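Local coordinates for glycosyl hydrolase 25 (PDB 4FF5), which probably hydrolyses glycosidic bonds of the bacterial cell wall as a surface-located family 25 glycosyl hydrolase and virulence factor that takes part in host-cell invasion, at residues G59-E64 against H242-N247; S72-G77 against G235-F240; I79-S84 against D93-N98; K102-H107 against S144-S149; E165-F170 against G199-V204. One frame throughout, in Å; residues are numbered along the deposited sequence.

Interaction 1 of 5, residues G59-E64 against H242-N247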
# COMPACT_ATOMS: atom_id res chain seq x y z
N GLY A 59 -6.82 8.98 3.11
CA GLY A 59 -7.66 10.05 3.64
C GLY A 59 -8.96 10.27 2.88
O GLY A 59 -9.87 10.90 3.41
N TRP A 60 -9.05 9.77 1.64
CA TRP A 60 -10.31 9.75 0.87
C TRP A 60 -11.38 8.84 1.42
O TRP A 60 -12.56 8.96 1.06
CB TRP A 60 -10.02 9.41 -0.60
CG TRP A 60 -9.19 10.49 -1.26
CD1 TRP A 60 -7.88 10.40 -1.72
CD2 TRP A 60 -9.60 11.87 -1.53
NE1 TRP A 60 -7.46 11.60 -2.25
CE2 TRP A 60 -8.45 12.52 -2.17
CE3 TRP A 60 -10.76 12.61 -1.32
CZ2 TRP A 60 -8.49 13.85 -2.56
CZ3 TRP A 60 -10.78 13.95 -1.72
CH2 TRP A 60 -9.67 14.55 -2.33
N GLN A 61 -10.99 7.90 2.27
CA GLN A 61 -11.92 7.08 3.03
C GLN A 61 -11.99 7.60 4.47
O GLN A 61 -11.09 7.35 5.26
CB GLN A 61 -11.49 5.62 3.01
CG GLN A 61 -11.64 4.95 1.65
CD GLN A 61 -10.61 5.42 0.64
OE1 GLN A 61 -9.42 5.44 0.91
NE2 GLN A 61 -11.08 5.82 -0.55
N ARG A 62 -13.05 8.34 4.80
CA ARG A 62 -13.18 8.99 6.11
C ARG A 62 -13.42 7.99 7.25
O ARG A 62 -14.39 7.21 7.21
CB ARG A 62 -14.28 10.07 6.08
CG ARG A 62 -14.14 11.01 4.88
CD ARG A 62 -15.35 11.91 4.72
NE ARG A 62 -15.24 13.11 5.54
N PRO A 63 -12.52 7.98 8.26
CA PRO A 63 -12.63 7.09 9.43
C PRO A 63 -14.01 7.12 10.10
O PRO A 63 -14.49 6.07 10.54
CB PRO A 63 -11.55 7.63 10.37
CG PRO A 63 -10.48 8.09 9.42
CD PRO A 63 -11.26 8.75 8.30
N GLU A 64 -14.64 8.30 10.15
CA GLU A 64 -15.96 8.43 10.77
C GLU A 64 -17.04 7.72 9.97
O GLU A 64 -18.15 7.48 10.47
CB GLU A 64 -16.33 9.91 11.01
CG GLU A 64 -16.80 10.70 9.79
CD GLU A 64 -15.75 11.64 9.25
OE1 GLU A 64 -16.07 12.38 8.28
N HIS A 242 -18.84 3.12 0.80
CA HIS A 242 -18.30 3.66 -0.45
C HIS A 242 -17.27 2.76 -1.06
O HIS A 242 -16.91 1.73 -0.48
CB HIS A 242 -17.74 5.06 -0.22
CG HIS A 242 -18.62 5.91 0.65
ND1 HIS A 242 -19.86 6.29 0.26
CD2 HIS A 242 -18.44 6.41 1.94
CE1 HIS A 242 -20.43 7.02 1.24
NE2 HIS A 242 -19.56 7.09 2.27
N ASP A 243 -16.80 3.15 -2.25
CA ASP A 243 -15.83 2.39 -3.04
C ASP A 243 -14.52 2.12 -2.31
O ASP A 243 -13.98 3.01 -1.65
CB ASP A 243 -15.52 3.14 -4.35
CG ASP A 243 -16.64 3.04 -5.35
OD1 ASP A 243 -17.57 2.26 -5.14
OD2 ASP A 243 -16.59 3.76 -6.36
N LEU A 244 -14.01 0.89 -2.44
CA LEU A 244 -12.72 0.53 -1.85
C LEU A 244 -11.79 -0.15 -2.85
O LEU A 244 -12.23 -0.99 -3.66
CB LEU A 244 -12.90 -0.42 -0.66
CG LEU A 244 -13.31 0.13 0.70
CD1 LEU A 244 -13.58 -1.02 1.66
CD2 LEU A 244 -12.22 1.05 1.22
N ASP A 245 -10.52 0.20 -2.77
CA ASP A 245 -9.49 -0.56 -3.46
C ASP A 245 -9.37 -1.92 -2.81
O ASP A 245 -9.09 -2.00 -1.60
CB ASP A 245 -8.12 0.12 -3.33
CG ASP A 245 -8.00 1.42 -4.12
OD1 ASP A 245 -7.00 2.15 -3.90
OD2 ASP A 245 -8.88 1.74 -4.95
N ILE A 246 -9.48 -2.99 -3.61
CA ILE A 246 -9.33 -4.35 -3.09
C ILE A 246 -8.19 -5.06 -3.79
O ILE A 246 -7.97 -4.89 -5.00
CB ILE A 246 -10.60 -5.23 -3.22
CG1 ILE A 246 -11.87 -4.44 -2.88
CG2 ILE A 246 -10.45 -6.49 -2.36
CD1 ILE A 246 -11.93 -3.93 -1.46
N ASN A 247 -7.47 -5.84 -2.98
CA ASN A 247 -6.27 -6.54 -3.38
C ASN A 247 -6.37 -8.01 -3.02
O ASN A 247 -7.08 -8.40 -2.07
CB ASN A 247 -5.06 -5.92 -2.65
CG ASN A 247 -4.97 -4.43 -2.85
OD1 ASN A 247 -4.42 -3.97 -3.84
ND2 ASN A 247 -5.54 -3.66 -1.92
O HOH W 1 -14.04 5.70 -0.98
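Gln61 touches Leu244 with its CG and reaches Asp243 through a water, and the contact is thin, burying 77 Å² in all. The apolar part is a single touch: Gln61 CG lies 4.0 Å from Leu244 CD2, the two side chains meeting at a slant. Leu244 also packs on Leu57 of strand 54-57. The polar part runs through water. The Gln61 chain is bent at chi2 (72°), which turns its amide back toward the start of its own loop and leaves NE2 facing the other segment. Gln61 NE2 gives a hydrogen bond of 3.0 Å to a water oxygen, and that water donates in turn to Asp243 O at 2.8 Å; the direct approach of Gln61 NE2 to Asp243 O is 4.2 Å, too long for a bond. Gln61 OE1 accepts from Ser58 N, so both ends of the amide are engaged and its rotation is fixed. The contact thus joins the loop following the first barrel strand, 54-57, to the start of the last, 244-249, where the TIM barrel of family 25 closes on itself.

Interaction 2 of 5, residues S72-G77 against G235-F240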
# COMPACT_ATOMS: atom_id res chain seq x y z
N SER A 72 -12.88 -4.94 10.10
CA SER A 72 -11.73 -5.77 10.50
C SER A 72 -11.98 -7.28 10.43
O SER A 72 -11.04 -8.07 10.21
CB SER A 72 -11.25 -5.40 11.91
OG SER A 72 -12.20 -5.77 12.88
N GLN A 73 -13.24 -7.68 10.61
CA GLN A 73 -13.60 -9.10 10.50
C GLN A 73 -13.92 -9.52 9.05
O GLN A 73 -14.05 -10.72 8.77
CB GLN A 73 -14.73 -9.49 11.48
CG GLN A 73 -14.48 -9.19 12.96
CD GLN A 73 -13.13 -9.66 13.49
OE1 GLN A 73 -12.79 -10.84 13.44
NE2 GLN A 73 -12.35 -8.72 14.03
N ASN A 74 -13.98 -8.54 8.14
CA ASN A 74 -14.22 -8.77 6.70
C ASN A 74 -12.95 -8.62 5.83
O ASN A 74 -13.02 -8.71 4.59
CB ASN A 74 -15.35 -7.86 6.19
CG ASN A 74 -16.73 -8.26 6.72
OD1 ASN A 74 -17.07 -9.43 6.74
ND2 ASN A 74 -17.53 -7.27 7.12
N ILE A 75 -11.80 -8.39 6.46
CA ILE A 75 -10.53 -8.27 5.73
C ILE A 75 -9.40 -9.10 6.36
O ILE A 75 -9.48 -9.47 7.53
CB ILE A 75 -10.10 -6.78 5.58
CG1 ILE A 75 -9.77 -6.16 6.96
CG2 ILE A 75 -11.18 -5.99 4.86
CD1 ILE A 75 -9.16 -4.76 6.90
N SER A 76 -8.36 -9.37 5.58
CA SER A 76 -7.20 -10.08 6.08
C SER A 76 -6.05 -9.15 6.44
O SER A 76 -5.23 -9.46 7.30
CB SER A 76 -6.75 -11.15 5.08
OG SER A 76 -6.52 -10.59 3.79
N GLY A 77 -5.98 -8.00 5.76
CA GLY A 77 -4.91 -7.02 5.99
C GLY A 77 -5.28 -5.69 5.35
O GLY A 77 -6.25 -5.58 4.59
N GLY A 235 -14.51 -1.79 -5.14
CA GLY A 235 -14.97 -2.82 -4.24
C GLY A 235 -15.94 -2.30 -3.19
O GLY A 235 -16.01 -1.09 -2.92
N LYS A 236 -16.73 -3.21 -2.64
CA LYS A 236 -17.66 -2.89 -1.56
C LYS A 236 -17.50 -3.95 -0.50
O LYS A 236 -17.66 -5.14 -0.79
CB LYS A 236 -19.11 -2.87 -2.06
CG LYS A 236 -19.39 -1.76 -3.07
CD LYS A 236 -19.71 -0.44 -2.39
CE LYS A 236 -19.63 0.71 -3.38
NZ LYS A 236 -20.38 1.90 -2.88
N ILE A 237 -17.16 -3.53 0.72
CA ILE A 237 -17.00 -4.44 1.86
C ILE A 237 -17.88 -3.96 3.02
O ILE A 237 -17.97 -2.76 3.30
CB ILE A 237 -15.53 -4.54 2.33
CG1 ILE A 237 -14.64 -5.09 1.21
CG2 ILE A 237 -15.41 -5.41 3.57
CD1 ILE A 237 -13.23 -5.40 1.64
N ALA A 238 -18.52 -4.92 3.69
CA ALA A 238 -19.38 -4.61 4.84
C ALA A 238 -18.61 -3.84 5.92
O ALA A 238 -17.54 -4.26 6.35
CB ALA A 238 -19.98 -5.90 5.40
N GLY A 239 -19.18 -2.73 6.38
CA GLY A 239 -18.52 -1.86 7.36
C GLY A 239 -18.17 -0.51 6.77
O GLY A 239 -17.73 0.39 7.50
N PHE A 240 -18.35 -0.36 5.46
CA PHE A 240 -18.07 0.89 4.73
C PHE A 240 -18.95 0.96 3.49
O PHE A 240 -19.03 0.00 2.72
CB PHE A 240 -16.56 0.99 4.37
CG PHE A 240 -16.15 2.29 3.71
CD1 PHE A 240 -16.37 3.52 4.34
CD2 PHE A 240 -15.50 2.29 2.48
CE1 PHE A 240 -16.00 4.71 3.73
CE2 PHE A 240 -15.11 3.47 1.88
CZ PHE A 240 -15.36 4.69 2.50
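Asn74 and Ile237 are brought together by their first torsions: Asn74 CG stands anti to its carbonyl carbon (chi1 -70°), which carries the amide out to Ala238, while Ile237, with CG1 likewise anti to the carbonyl carbon (chi1 -62°), directs its two branches at different partners. Its CG2 methyl sits 3.6 Å from Asn74 CB. Its other branch ends in CD1, 3.9 Å from Ile75 CG2, and the two isoleucine side chains cross at about a right angle. The polar link is one hydrogen bond, Asn74 ND2 to Ala238 O, 3.1 Å long and bent at the hydrogen (148°). The donor stands above the carbonyl plane and not on a lone pair, and the acceptor is tilted slightly from the amide plane, so the bond departs well from ideal lone-pair geometry. Ala238 CB also lies close to this nitrogen, 3.3 Å from Asn74 ND2. Ala238 and Gly239 are the central pair of a type II turn from Ile237 to Phe240, closed by Phe240 N to Ile237 O; Gly239 takes a positive phi, as the third position of such a turn favours. Ile237 packs further on Ile55, Leu71, Leu244 and Ile246. A beta turn from the loop before strand 244-249 is thereby laid against the link from helix 68-73 to strand 77-84, an early beta-alpha-beta unit of the TIM barrel.

Interaction 3 of 5, residues I79-S84 against D93-N98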
# COMPACT_ATOMS: atom_id res chain seq x y z
N ILE A 79 -3.51 -1.76 3.81
CA ILE A 79 -2.37 -0.96 3.44
C ILE A 79 -2.81 0.50 3.43
O ILE A 79 -3.66 0.89 2.63
CB ILE A 79 -1.79 -1.37 2.07
CG1 ILE A 79 -1.51 -2.88 2.02
CG2 ILE A 79 -0.51 -0.61 1.80
CD1 ILE A 79 -0.82 -3.32 0.74
N VAL A 80 -2.21 1.30 4.30
CA VAL A 80 -2.73 2.65 4.62
C VAL A 80 -1.83 3.75 4.04
O VAL A 80 -0.60 3.70 4.19
CB VAL A 80 -2.88 2.82 6.16
CG1 VAL A 80 -3.24 4.26 6.54
CG2 VAL A 80 -3.95 1.87 6.70
N ARG A 81 -2.41 4.76 3.39
CA ARG A 81 -1.61 5.85 2.83
C ARG A 81 -1.14 6.79 3.93
O ARG A 81 -1.95 7.23 4.73
CB ARG A 81 -2.40 6.66 1.82
CG ARG A 81 -1.50 7.58 1.02
CD ARG A 81 -2.28 8.41 0.02
NE ARG A 81 -3.03 9.51 0.65
CZ ARG A 81 -3.64 10.48 -0.02
NH1 ARG A 81 -3.57 10.53 -1.34
NH2 ARG A 81 -4.32 11.43 0.63
N VAL A 82 0.16 7.07 3.95
CA VAL A 82 0.74 8.01 4.94
C VAL A 82 1.19 9.32 4.27
O VAL A 82 1.07 10.43 4.83
CB VAL A 82 1.87 7.30 5.73
CG1 VAL A 82 2.61 8.25 6.69
CG2 VAL A 82 1.27 6.15 6.53
N HIS A 83 1.70 9.21 3.04
CA HIS A 83 2.20 10.38 2.34
C HIS A 83 1.73 10.42 0.91
O HIS A 83 1.72 9.39 0.23
CB HIS A 83 3.72 10.37 2.41
CG HIS A 83 4.38 11.69 2.07
ND1 HIS A 83 4.89 11.95 0.87
CD2 HIS A 83 4.58 12.83 2.84
CE1 HIS A 83 5.42 13.18 0.86
NE2 HIS A 83 5.22 13.73 2.06
N SER A 84 1.34 11.59 0.44
CA SER A 84 1.43 11.84 -1.01
C SER A 84 2.42 12.93 -1.38
O SER A 84 2.43 14.03 -0.79
CB SER A 84 0.08 12.16 -1.61
OG SER A 84 0.32 12.62 -2.93
N ASP A 93 -9.42 17.37 1.50
CA ASP A 93 -9.85 16.68 2.71
C ASP A 93 -8.96 15.49 3.07
O ASP A 93 -9.01 14.99 4.19
CB ASP A 93 -11.29 16.19 2.56
N ALA A 94 -8.14 15.05 2.12
CA ALA A 94 -7.40 13.80 2.28
C ALA A 94 -5.94 13.97 2.68
O ALA A 94 -5.35 13.05 3.22
CB ALA A 94 -7.51 12.93 1.03
N SER A 95 -5.36 15.14 2.44
CA SER A 95 -3.99 15.37 2.92
C SER A 95 -3.67 16.86 3.17
O SER A 95 -4.30 17.74 2.60
CB SER A 95 -2.96 14.74 1.98
OG SER A 95 -2.89 15.46 0.76
N PHE A 96 -2.66 17.10 4.01
CA PHE A 96 -2.11 18.43 4.16
C PHE A 96 -1.20 18.74 2.98
O PHE A 96 -0.81 17.85 2.23
CB PHE A 96 -1.34 18.55 5.48
CG PHE A 96 -2.21 18.39 6.71
CD1 PHE A 96 -2.38 17.14 7.31
CD2 PHE A 96 -2.85 19.49 7.28
CE1 PHE A 96 -3.17 16.98 8.45
CE2 PHE A 96 -3.65 19.34 8.41
CZ PHE A 96 -3.83 18.08 8.99
N ILE A 97 -0.85 20.02 2.85
CA ILE A 97 -0.00 20.50 1.75
C ILE A 97 1.38 19.87 1.74
O ILE A 97 1.99 19.74 0.67
CB ILE A 97 0.09 22.06 1.77
CG1 ILE A 97 0.74 22.60 0.48
CG2 ILE A 97 0.84 22.54 3.00
CD1 ILE A 97 0.23 23.98 0.10
N ASN A 98 1.89 19.48 2.90
CA ASN A 98 3.22 18.86 2.97
C ASN A 98 3.19 17.36 2.63
O ASN A 98 4.20 16.67 2.75
CB ASN A 98 3.85 19.08 4.34
CG ASN A 98 3.24 18.19 5.41
OD1 ASN A 98 2.15 17.63 5.24
ND2 ASN A 98 3.94 18.06 6.53
O HOH W 2 -4.76 13.98 -0.76
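Arg81 and His83, two residues apart on strand 77-84, each reach a backbone carbonyl of the loop that follows the strand. Arg81 NH2 approaches Ala94 O at 3.2 Å; the oxygen lies at the edge of the guanidinium, near its plane, but the bond is bent (130°) and weak. A water lengthens the grip: Arg81 NH2 donates to it at 2.9 Å, and it is 2.8 Å from Ser95 OG. His83 NE2 gives a second weak bond, 3.2 Å to Asn98 O, which meets the imidazole obliquely. Arg81 leaves the strand with CG anti to the backbone N (chi1 -167°), and its bend at chi3 (75°) sets NH2 at Ala94 O. Strand 77-84 is the second of the TIM barrel, and residues 93-98 belong to the long loop at its C-terminal end, where active sites of such barrels lie. In the next shell, Asp101 OD2 forms a salt bridge with Arg81 NE, holding the guanidinium by NE while NH2 faces the loop. Asn92 OD1 receives both Ala94 N and Ser95 N, two bonds that probably help to set the course of the loop here. Ala135 and Val138 of helix 129-143 pack against His83.

Interaction 4 of 5, residues K102-H107 against S144-S149. With EDO (1,2-ethanediol), chain C.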
# COMPACT_ATOMS: atom_id res chain seq x y z
N LYS A 102 -4.39 12.90 5.89
CA LYS A 102 -5.24 13.39 7.01
C LYS A 102 -5.92 12.30 7.86
O LYS A 102 -6.46 12.61 8.92
CB LYS A 102 -6.25 14.43 6.51
CG LYS A 102 -5.61 15.77 6.20
CD LYS A 102 -6.64 16.79 5.72
CE LYS A 102 -6.00 18.15 5.57
NZ LYS A 102 -6.99 19.08 4.97
N ALA A 103 -5.88 11.04 7.41
CA ALA A 103 -6.57 9.96 8.14
C ALA A 103 -5.66 8.84 8.66
O ALA A 103 -6.14 8.00 9.42
CB ALA A 103 -7.69 9.37 7.28
N TYR A 104 -4.38 8.83 8.28
CA TYR A 104 -3.56 7.62 8.51
C TYR A 104 -3.48 7.15 9.97
O TYR A 104 -3.52 5.95 10.23
CB TYR A 104 -2.15 7.76 7.88
CG TYR A 104 -1.18 8.55 8.73
CD1 TYR A 104 -0.26 7.91 9.55
CD2 TYR A 104 -1.19 9.95 8.72
CE1 TYR A 104 0.65 8.64 10.34
CE2 TYR A 104 -0.31 10.68 9.50
CZ TYR A 104 0.60 10.03 10.30
OH TYR A 104 1.46 10.79 11.07
N LYS A 105 -3.41 8.08 10.93
CA LYS A 105 -3.31 7.68 12.34
C LYS A 105 -4.54 6.89 12.76
O LYS A 105 -4.44 5.85 13.44
CB LYS A 105 -3.16 8.89 13.26
CG LYS A 105 -1.92 9.74 13.04
CD LYS A 105 -1.86 10.84 14.09
CE LYS A 105 -0.49 11.48 14.11
NZ LYS A 105 -0.47 12.70 14.98
N SER A 106 -5.71 7.37 12.34
CA SER A 106 -6.98 6.67 12.57
C SER A 106 -7.06 5.29 11.93
O SER A 106 -7.41 4.29 12.59
CB SER A 106 -8.14 7.51 12.08
OG SER A 106 -8.35 8.60 12.96
N HIS A 107 -6.75 5.21 10.63
CA HIS A 107 -6.81 3.93 9.95
C HIS A 107 -5.86 2.94 10.57
O HIS A 107 -6.23 1.79 10.79
CB HIS A 107 -6.51 4.07 8.46
CG HIS A 107 -7.58 4.80 7.68
ND1 HIS A 107 -8.90 4.76 8.00
CD2 HIS A 107 -7.48 5.59 6.53
CE1 HIS A 107 -9.60 5.49 7.11
NE2 HIS A 107 -8.72 6.00 6.21
N SER A 144 6.76 4.94 10.89
CA SER A 144 7.58 4.01 11.69
C SER A 144 7.11 3.81 13.14
O SER A 144 7.23 2.69 13.65
CB SER A 144 9.08 4.36 11.62
OG SER A 144 9.37 5.61 12.23
N PRO A 145 6.54 4.86 13.80
CA PRO A 145 6.04 4.68 15.16
C PRO A 145 4.99 3.58 15.28
O PRO A 145 4.79 3.05 16.37
CB PRO A 145 5.40 6.05 15.48
CG PRO A 145 6.16 7.01 14.64
CD PRO A 145 6.42 6.26 13.36
N TYR A 146 4.34 3.25 14.17
CA TYR A 146 3.26 2.25 14.17
C TYR A 146 3.73 0.83 13.84
O TYR A 146 2.93 -0.10 13.82
CB TYR A 146 2.13 2.68 13.23
CG TYR A 146 1.51 3.99 13.65
CD1 TYR A 146 0.53 4.02 14.64
CD2 TYR A 146 1.93 5.20 13.09
CE1 TYR A 146 -0.02 5.22 15.05
CE2 TYR A 146 1.37 6.41 13.50
CZ TYR A 146 0.39 6.40 14.48
OH TYR A 146 -0.19 7.56 14.90
N SER A 147 5.04 0.66 13.61
CA SER A 147 5.63 -0.65 13.27
C SER A 147 4.86 -1.31 12.13
O SER A 147 4.38 -2.44 12.28
CB SER A 147 5.64 -1.58 14.49
OG SER A 147 6.46 -1.05 15.51
N PRO A 148 4.74 -0.60 10.98
CA PRO A 148 3.97 -1.19 9.89
C PRO A 148 4.63 -2.47 9.36
O PRO A 148 5.86 -2.63 9.45
CB PRO A 148 3.95 -0.09 8.83
CG PRO A 148 5.17 0.72 9.11
CD PRO A 148 5.36 0.68 10.59
N SER A 149 3.82 -3.38 8.83
CA SER A 149 4.32 -4.66 8.33
C SER A 149 5.15 -4.55 7.05
O SER A 149 5.88 -5.48 6.70
CB SER A 149 3.16 -5.63 8.13
OG SER A 149 2.42 -5.27 6.97
C1 EDO C . -5.46 22.87 4.06
O1 EDO C . -5.06 21.52 4.34
C2 EDO C . -6.96 22.93 3.84
O2 EDO C . -7.66 21.83 4.45
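Lys105 CA and Tyr146 CA, 8.7 Å apart, are the closest such pair between the first turn of helix 104-112 and the short 3-10 turn 144-146, so the backbones stay well separated. Helix formation at this end is marked by the bond from His107 N to Ala103 O, and the 3-10 turn by Ser147 N to Ser144 O. Between them the tyrosine supplies most of the contact. Its CG lies anti to the carbonyl carbon (chi1 -61°), which sends the ring toward Tyr104 and Lys105 on the helix. The hydroxyl ends over the aliphatic part of Lys105: Tyr146 OH is 3.3 Å from Lys105 CG and 3.6 Å from Lys105 CB, a packing contact and not a hydrogen bond, with the two side chains crossing at a slant. Lys105 is extended beyond CG, so its amino end runs on away from the turn. Farther back along the ring, Tyr146 CE2 is 3.9 Å from Tyr104 CE1, and the two tyrosine side chains cross at about a right angle. Lys105 CG also lies over one face of the Tyr104 ring, 3.7 Å above its plane and offset toward the rim. Well away from this packing, Lys102 NZ bonds Asn92 O and also both oxygens of a 1,2-ethanediol, probably from the crystallisation liquor, the bond to O2 weak. Tyr104 packs inward on Val80 and Val82 of strand 77-84, Tyr146 also touches Ile108 and Thr109 of helix 104-112, and the turn itself links helix 129-143 to strand 151-155.

Interaction 5 of 5, residues E165-F170 against G199-V204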
# COMPACT_ATOMS: atom_id res chain seq x y z
N GLU A 165 15.45 6.32 -11.70
CA GLU A 165 16.44 6.87 -10.76
C GLU A 165 15.78 7.53 -9.54
O GLU A 165 16.21 7.30 -8.40
CB GLU A 165 17.34 7.88 -11.47
CG GLU A 165 18.45 7.26 -12.29
N GLY A 166 14.75 8.33 -9.78
CA GLY A 166 14.04 8.99 -8.68
C GLY A 166 13.40 7.98 -7.73
O GLY A 166 13.45 8.15 -6.51
N VAL A 167 12.81 6.93 -8.30
CA VAL A 167 12.20 5.86 -7.50
C VAL A 167 13.28 5.21 -6.62
O VAL A 167 13.06 4.99 -5.42
CB VAL A 167 11.50 4.82 -8.38
CG1 VAL A 167 11.19 3.54 -7.59
CG2 VAL A 167 10.22 5.42 -8.97
N GLU A 168 14.43 4.92 -7.23
CA GLU A 168 15.56 4.39 -6.49
C GLU A 168 16.05 5.35 -5.40
O GLU A 168 16.40 4.91 -4.32
CB GLU A 168 16.72 4.02 -7.43
CG GLU A 168 18.02 3.66 -6.70
CD GLU A 168 17.91 2.49 -5.73
OE1 GLU A 168 16.91 1.73 -5.75
OE2 GLU A 168 18.86 2.28 -4.94
N ASN A 169 16.07 6.65 -5.69
CA ASN A 169 16.43 7.63 -4.66
C ASN A 169 15.54 7.50 -3.42
O ASN A 169 16.03 7.49 -2.27
CB ASN A 169 16.35 9.07 -5.19
CG ASN A 169 17.36 9.35 -6.29
OD1 ASN A 169 18.48 8.82 -6.28
ND2 ASN A 169 16.96 10.20 -7.23
N PHE A 170 14.24 7.40 -3.68
CA PHE A 170 13.25 7.23 -2.61
C PHE A 170 13.52 5.93 -1.84
O PHE A 170 13.63 5.96 -0.60
CB PHE A 170 11.84 7.24 -3.22
CG PHE A 170 10.72 7.44 -2.22
CD1 PHE A 170 10.37 6.44 -1.31
CD2 PHE A 170 9.99 8.62 -2.21
CE1 PHE A 170 9.31 6.62 -0.41
CE2 PHE A 170 8.93 8.82 -1.31
CZ PHE A 170 8.60 7.82 -0.41
N GLY A 199 13.96 -4.75 -9.15
CA GLY A 199 14.91 -5.75 -8.61
C GLY A 199 15.33 -5.57 -7.16
O GLY A 199 15.46 -6.54 -6.42
N LYS A 200 15.55 -4.33 -6.74
CA LYS A 200 16.00 -4.06 -5.38
C LYS A 200 14.89 -4.00 -4.32
O LYS A 200 15.18 -3.97 -3.10
CB LYS A 200 16.85 -2.80 -5.34
CG LYS A 200 18.07 -2.87 -6.24
CD LYS A 200 19.17 -1.98 -5.70
CE LYS A 200 19.41 -0.79 -6.59
NZ LYS A 200 20.74 -0.23 -6.20
N PHE A 201 13.64 -3.99 -4.77
CA PHE A 201 12.51 -4.03 -3.85
C PHE A 201 12.31 -5.44 -3.34
O PHE A 201 12.75 -6.40 -3.99
CB PHE A 201 11.23 -3.48 -4.51
CG PHE A 201 11.32 -2.03 -4.82
CD1 PHE A 201 11.85 -1.58 -6.03
CD2 PHE A 201 10.89 -1.08 -3.89
CE1 PHE A 201 11.96 -0.21 -6.30
CE2 PHE A 201 11.00 0.27 -4.16
CZ PHE A 201 11.54 0.71 -5.36
N THR A 202 11.64 -5.57 -2.20
CA THR A 202 11.44 -6.89 -1.56
C THR A 202 10.10 -7.53 -1.96
O THR A 202 9.87 -8.73 -1.72
CB THR A 202 11.60 -6.83 -0.02
OG1 THR A 202 10.68 -5.89 0.54
CG2 THR A 202 13.02 -6.43 0.39
N SER A 203 9.24 -6.73 -2.58
CA SER A 203 7.97 -7.22 -3.12
C SER A 203 7.44 -6.28 -4.21
O SER A 203 7.83 -5.11 -4.29
CB SER A 203 6.92 -7.34 -2.01
OG SER A 203 5.72 -7.96 -2.50
N VAL A 204 6.53 -6.81 -5.04
CA VAL A 204 5.91 -6.03 -6.11
C VAL A 204 4.40 -6.16 -6.01
O VAL A 204 3.86 -7.25 -5.78
CB VAL A 204 6.43 -6.44 -7.52
CG1 VAL A 204 5.77 -5.58 -8.59
CG2 VAL A 204 7.96 -6.28 -7.59
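Val167 and Glu168, on consecutive positions of helix 163-177, face Phe201 and Lys200 in the loop leading into strand 203-207, with Glu168 CA and Lys200 CA, 8.5 Å apart, the nearest such pair. The contact has an apolar and a charged half. In the first, Val167 CG1 meets the far end of the Phe201 ring, 3.6 Å from CZ and 4.0 Å from CE1; the methyl lies at the ring edge, near its plane, and the two side chains cross at about a right angle. The first torsion of Val167 (chi1 165°) turns CG1, and not CG2, to the ring. In the second half, Lys200 NZ and Glu168 OE2 form a salt bridge of 3.4 Å whose hydrogen bond is weak. The Glu168 chain is bent at chi2 (59°), which folds the carboxylate back toward the lysine, and Lys200, bent in turn at chi3, brings its CE close to both oxygens, 3.5 Å from Glu168 OE2 and 3.6 Å from Glu168 OE1. The stronger partner of the carboxylate is on its own helix: Arg171 NE makes a salt bridge with Glu168 OE1, so the glutamate is probably shared between two positive charges. Beneath this outer pair the apolar half leads into the layer between helices and barrel. Val167 rests on Val155 of strand 151-155 and Ile184 of strand 182-186, while Phe201 packs on Leu153 of the former and on Ile182 and Ile184 of the latter, so that helix 163-177 and the approach to strand 203-207 meet over the same two strands.

Overall arrangement
All five contacts are partly buried, and none lies wholly in the core. Interactions 1 and 2 flank the barrel closure and touch each other, by a Leu244 to Gly235 backbone bond and Ile246 packing on Ile237. Interactions 1, 3 and 4 touch one another: Ala94 packs on Trp60 and its carbonyl receives Lys102 N, while Pro63 packs on His107. Interaction 5 stands apart, about 26 Å from interaction 1 between centres, on the other side of the chain's centre. Chemistry varies with place: contacts 1 and 3, each between a strand and a loop, rest largely on polar links and water, contact 4 on aromatic and aliphatic packing, and contacts 2 and 5 pair apolar contacts with one polar link each.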